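Side-chain contact in sulfite dehydrogenase (Paracoccus pantotrophus, PDB 2XTS), which probably oxidises protein-bound sulfane sulfur with a molybdopterin-bound molybdenum centre and passes the electrons to heme c: residues Q374-K379 with V384-I389. Residues are numbered along the deposited sequence; the frame is centred on the assembly and turned at random.
Sequences QTWWVK and VENVEI
Trp-377 and Glu-385 form a hydrogen-bonded antiparallel pair, with Trp-377 N to Glu-385 O and Glu-385 N to Trp-377 O both 2.8 Å, while the strand axes run at 141°. On this face the Trp-377 and Glu-385 side chains run alongside each other in the same direction. Glu-385 OE1 sits at the ring edge, 3.8 Å from Trp-377 CE3, with the ring and carboxylate planes 71° apart. Lys-379 NZ closes a 2.7 Å salt bridge to Glu-385 OE2, which accepts through its anti lone pair, away from OE1. Lys-379 CG lies over the centre of one face of the Trp-377 ring; beyond it the bend at chi3 (-79°) helps bring NZ to the carboxylate. Glu-385 OE2 has a second cationic partner, Arg-177 of the cytochrome chain. Two positive groups would probably favour the ionised carboxylate. Val-387 CG1 packs 3.8 Å from Trp-377 CB, and Val-387 CG2 meets Thr-375 CG2.

On the other face, Trp-376 CB touches Val-384 CG1 at 3.7 Å. The Trp-376 ring puts its CE3 edge against Asn-386 CA. Trp-376 NE1 bonds to Ile-268 O, and Asn-386 ND2 to Leu-133 O and Glu-127 OE1.

The arrangement is a beta hairpin at this chain's edge of the antiparallel sheet of the Mo-co dimerisation domain. Residues Val-387 to Ile-389 pair with a cytochrome strand, extending this sheet across the subunit interface.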
ATOM      1  N   GLN A 374     -26.712  -3.232  -1.615  1.00  8.59           N
ATOM      2  CA  GLN A 374     -26.706  -2.431  -2.827  1.00  9.15           C
ATOM      3  C   GLN A 374     -27.132  -3.279  -4.028  1.00  9.11           C
ATOM      4  O   GLN A 374     -26.715  -4.430  -4.156  1.00 12.20           O
ATOM      5  CB  GLN A 374     -25.273  -1.912  -3.069  1.00  9.23           C
ATOM      6  CG  GLN A 374     -25.109  -1.120  -4.361  1.00  8.98           C
ATOM      7  CD  GLN A 374     -25.887   0.184  -4.387  1.00  9.02           C
ATOM      8  OE1 GLN A 374     -26.751   0.425  -5.256  1.00 11.36           O
ATOM      9  NE2 GLN A 374     -25.616   1.022  -3.434  1.00  9.65           N
ATOM     10  N   THR A 375     -27.951  -2.710  -4.903  1.00  8.74           N
ATOM     11  CA  THR A 375     -28.379  -3.363  -6.130  1.00  8.57           C
ATOM     12  C   THR A 375     -27.827  -2.606  -7.326  1.00  8.34           C
ATOM     13  O   THR A 375     -27.910  -1.371  -7.388  1.00  8.35           O
ATOM     14  CB  THR A 375     -29.899  -3.347  -6.242  1.00  9.47           C
ATOM     15  OG1 THR A 375     -30.476  -3.908  -5.055  1.00 10.47           O
ATOM     16  CG2 THR A 375     -30.400  -4.133  -7.457  1.00 10.67           C
ATOM     17  N   TRP A 376     -27.271  -3.345  -8.284  1.00  8.22           N
ATOM     18  CA  TRP A 376     -26.923  -2.781  -9.587  1.00  7.95           C
ATOM     19  C   TRP A 376     -27.825  -3.372 -10.670  1.00  8.52           C
ATOM     20  O   TRP A 376     -27.940  -4.604 -10.798  1.00  9.31           O
ATOM     21  CB  TRP A 376     -25.487  -3.100 -10.026  1.00  8.08           C
ATOM     22  CG  TRP A 376     -24.393  -2.668  -9.114  1.00  7.84           C
ATOM     23  CD1 TRP A 376     -23.343  -3.449  -8.736  1.00  7.95           C
ATOM     24  CD2 TRP A 376     -24.188  -1.385  -8.468  1.00  7.28           C
ATOM     25  NE1 TRP A 376     -22.506  -2.751  -7.914  1.00  8.68           N
ATOM     26  CE2 TRP A 376     -22.995  -1.485  -7.735  1.00  7.13           C
ATOM     27  CE3 TRP A 376     -24.868  -0.164  -8.476  1.00  8.09           C
ATOM     28  CZ2 TRP A 376     -22.503  -0.436  -6.979  1.00  7.65           C
ATOM     29  CZ3 TRP A 376     -24.370   0.881  -7.738  1.00  9.02           C
ATOM     30  CH2 TRP A 376     -23.209   0.742  -7.002  1.00  8.13           C
ATOM     31  N   TRP A 377     -28.431  -2.496 -11.453  1.00  8.51           N
ATOM     32  CA  TRP A 377     -29.151  -2.928 -12.649  1.00  8.34           C
ATOM     33  C   TRP A 377     -28.193  -2.949 -13.830  1.00  8.93           C
ATOM     34  O   TRP A 377     -27.739  -1.913 -14.272  1.00  9.74           O
ATOM     35  CB  TRP A 377     -30.331  -1.997 -12.907  1.00  8.80           C
ATOM     36  CG  TRP A 377     -31.161  -2.326 -14.106  1.00  8.53           C
ATOM     37  CD1 TRP A 377     -31.418  -3.545 -14.630  1.00 11.40           C
ATOM     38  CD2 TRP A 377     -31.900  -1.389 -14.888  1.00 10.45           C
ATOM     39  NE1 TRP A 377     -32.279  -3.437 -15.706  1.00 12.86           N
ATOM     40  CE2 TRP A 377     -32.605  -2.121 -15.870  1.00 11.99           C
ATOM     41  CE3 TRP A 377     -32.071  -0.002 -14.828  1.00 11.70           C
ATOM     42  CZ2 TRP A 377     -33.426  -1.507 -16.814  1.00 13.19           C
ATOM     43  CZ3 TRP A 377     -32.892   0.615 -15.781  1.00 13.27           C
ATOM     44  CH2 TRP A 377     -33.555  -0.142 -16.753  1.00 14.53           C
ATOM     45  N   VAL A 378     -27.887  -4.156 -14.310  1.00  9.16           N
ATOM     46  CA  VAL A 378     -27.074  -4.336 -15.507  1.00 10.25           C
ATOM     47  C   VAL A 378     -28.028  -4.457 -16.681  1.00 10.74           C
ATOM     48  O   VAL A 378     -28.852  -5.359 -16.727  1.00 10.66           O
ATOM     49  CB  VAL A 378     -26.179  -5.589 -15.424  1.00  9.80           C
ATOM     50  CG1 VAL A 378     -25.349  -5.769 -16.702  1.00 12.60           C
ATOM     51  CG2 VAL A 378     -25.257  -5.521 -14.210  1.00 10.52           C
ATOM     52  N   LYS A 379     -27.898  -3.544 -17.620  1.00 11.42           N
ATOM     53  CA  LYS A 379     -28.775  -3.474 -18.785  1.00 13.25           C
ATOM     54  C   LYS A 379     -28.188  -4.282 -19.940  1.00 13.94           C
ATOM     55  O   LYS A 379     -27.025  -4.666 -19.919  1.00 13.86           O
ATOM     56  CB  LYS A 379     -29.033  -2.015 -19.187  1.00 14.27           C
ATOM     57  CG  LYS A 379     -29.713  -1.236 -18.058  1.00 15.86           C
ATOM     58  CD  LYS A 379     -30.037   0.207 -18.388  1.00 19.69           C
ATOM     59  CE  LYS A 379     -28.831   1.093 -18.286  1.00 19.43           C
ATOM     60  NZ  LYS A 379     -29.214   2.518 -18.447  1.00 21.95           N
ATOM     61  N   VAL A 384     -24.653   0.098 -16.374  1.00  8.42           N
ATOM     62  CA  VAL A 384     -24.976  -0.377 -15.035  1.00  8.62           C
ATOM     63  C   VAL A 384     -25.511   0.797 -14.223  1.00  8.37           C
ATOM     64  O   VAL A 384     -24.913   1.870 -14.222  1.00  9.56           O
ATOM     65  CB  VAL A 384     -23.719  -0.976 -14.354  1.00  8.85           C
ATOM     66  CG1 VAL A 384     -24.039  -1.483 -12.980  1.00  9.51           C
ATOM     67  CG2 VAL A 384     -23.111  -2.088 -15.210  1.00 10.49           C
ATOM     68  N   GLU A 385     -26.630   0.588 -13.517  1.00  8.08           N
ATOM     69  CA  GLU A 385     -27.264   1.652 -12.736  1.00  8.58           C
ATOM     70  C   GLU A 385     -27.405   1.308 -11.265  1.00  7.74           C
ATOM     71  O   GLU A 385     -27.649   0.162 -10.873  1.00  8.98           O
ATOM     72  CB  GLU A 385     -28.675   1.931 -13.289  1.00  9.12           C
ATOM     73  CG  GLU A 385     -28.723   2.717 -14.588  1.00  9.49           C
ATOM     74  CD  GLU A 385     -30.106   3.226 -14.953  1.00 11.29           C
ATOM     75  OE1 GLU A 385     -30.901   3.477 -14.033  1.00 12.25           O
ATOM     76  OE2 GLU A 385     -30.368   3.408 -16.160  1.00 13.50           O
ATOM     77  N   ASN A 386     -27.300   2.350 -10.442  1.00  8.02           N
ATOM     78  CA  ASN A 386     -27.723   2.336  -9.059  1.00  7.87           C
ATOM     79  C   ASN A 386     -29.243   2.456  -9.017  1.00  8.28           C
ATOM     80  O   ASN A 386     -29.802   3.444  -9.521  1.00  8.72           O
ATOM     81  CB  ASN A 386     -27.117   3.538  -8.339  1.00  7.68           C
ATOM     82  CG  ASN A 386     -27.568   3.654  -6.898  1.00  7.68           C
ATOM     83  OD1 ASN A 386     -28.130   2.716  -6.334  1.00  9.40           O
ATOM     84  ND2 ASN A 386     -27.388   4.835  -6.322  1.00  8.27           N
ATOM     85  N   VAL A 387     -29.900   1.423  -8.499  1.00  8.25           N
ATOM     86  CA  VAL A 387     -31.348   1.368  -8.357  1.00  8.84           C
ATOM     87  C   VAL A 387     -31.730   0.881  -6.983  1.00  9.19           C
ATOM     88  O   VAL A 387     -30.930   0.261  -6.317  1.00 10.52           O
ATOM     89  CB  VAL A 387     -32.007   0.442  -9.427  1.00  9.27           C
ATOM     90  CG1 VAL A 387     -31.678   0.940 -10.827  1.00 10.35           C
ATOM     91  CG2 VAL A 387     -31.615  -0.998  -9.250  1.00 10.48           C
ATOM     92  N   GLU A 388     -32.973   1.157  -6.574  1.00  8.71           N
ATOM     93  CA  GLU A 388     -33.655   0.374  -5.533  1.00  9.19           C
ATOM     94  C   GLU A 388     -34.669  -0.509  -6.215  1.00  9.35           C
ATOM     95  O   GLU A 388     -35.200  -0.146  -7.266  1.00  9.65           O
ATOM     96  CB  GLU A 388     -34.384   1.238  -4.507  1.00  9.86           C
ATOM     97  CG  GLU A 388     -33.468   2.054  -3.654  1.00 11.03           C
ATOM     98  CD  GLU A 388     -34.140   2.655  -2.433  1.00 12.70           C
ATOM     99  OE1 GLU A 388     -35.381   2.614  -2.313  1.00 14.10           O
ATOM    100  OE2 GLU A 388     -33.443   3.218  -1.569  1.00 15.26           O
ATOM    101  N   ILE A 389     -34.935  -1.648  -5.600  1.00  9.82           N
ATOM    102  CA  ILE A 389     -35.975  -2.548  -6.049  1.00 11.13           C
ATOM    103  C   ILE A 389     -36.875  -2.908  -4.866  1.00 12.49           C
ATOM    104  O   ILE A 389     -36.453  -2.892  -3.714  1.00 12.79           O
ATOM    105  CB  ILE A 389     -35.407  -3.828  -6.712  1.00 11.52           C
ATOM    106  CG1 ILE A 389     -34.469  -4.587  -5.775  1.00 11.45           C
ATOM    107  CG2 ILE A 389     -34.769  -3.486  -8.052  1.00 12.52           C
ATOM    108  CD1 ILE A 389     -34.063  -5.950  -6.352  1.00 11.20           C
TER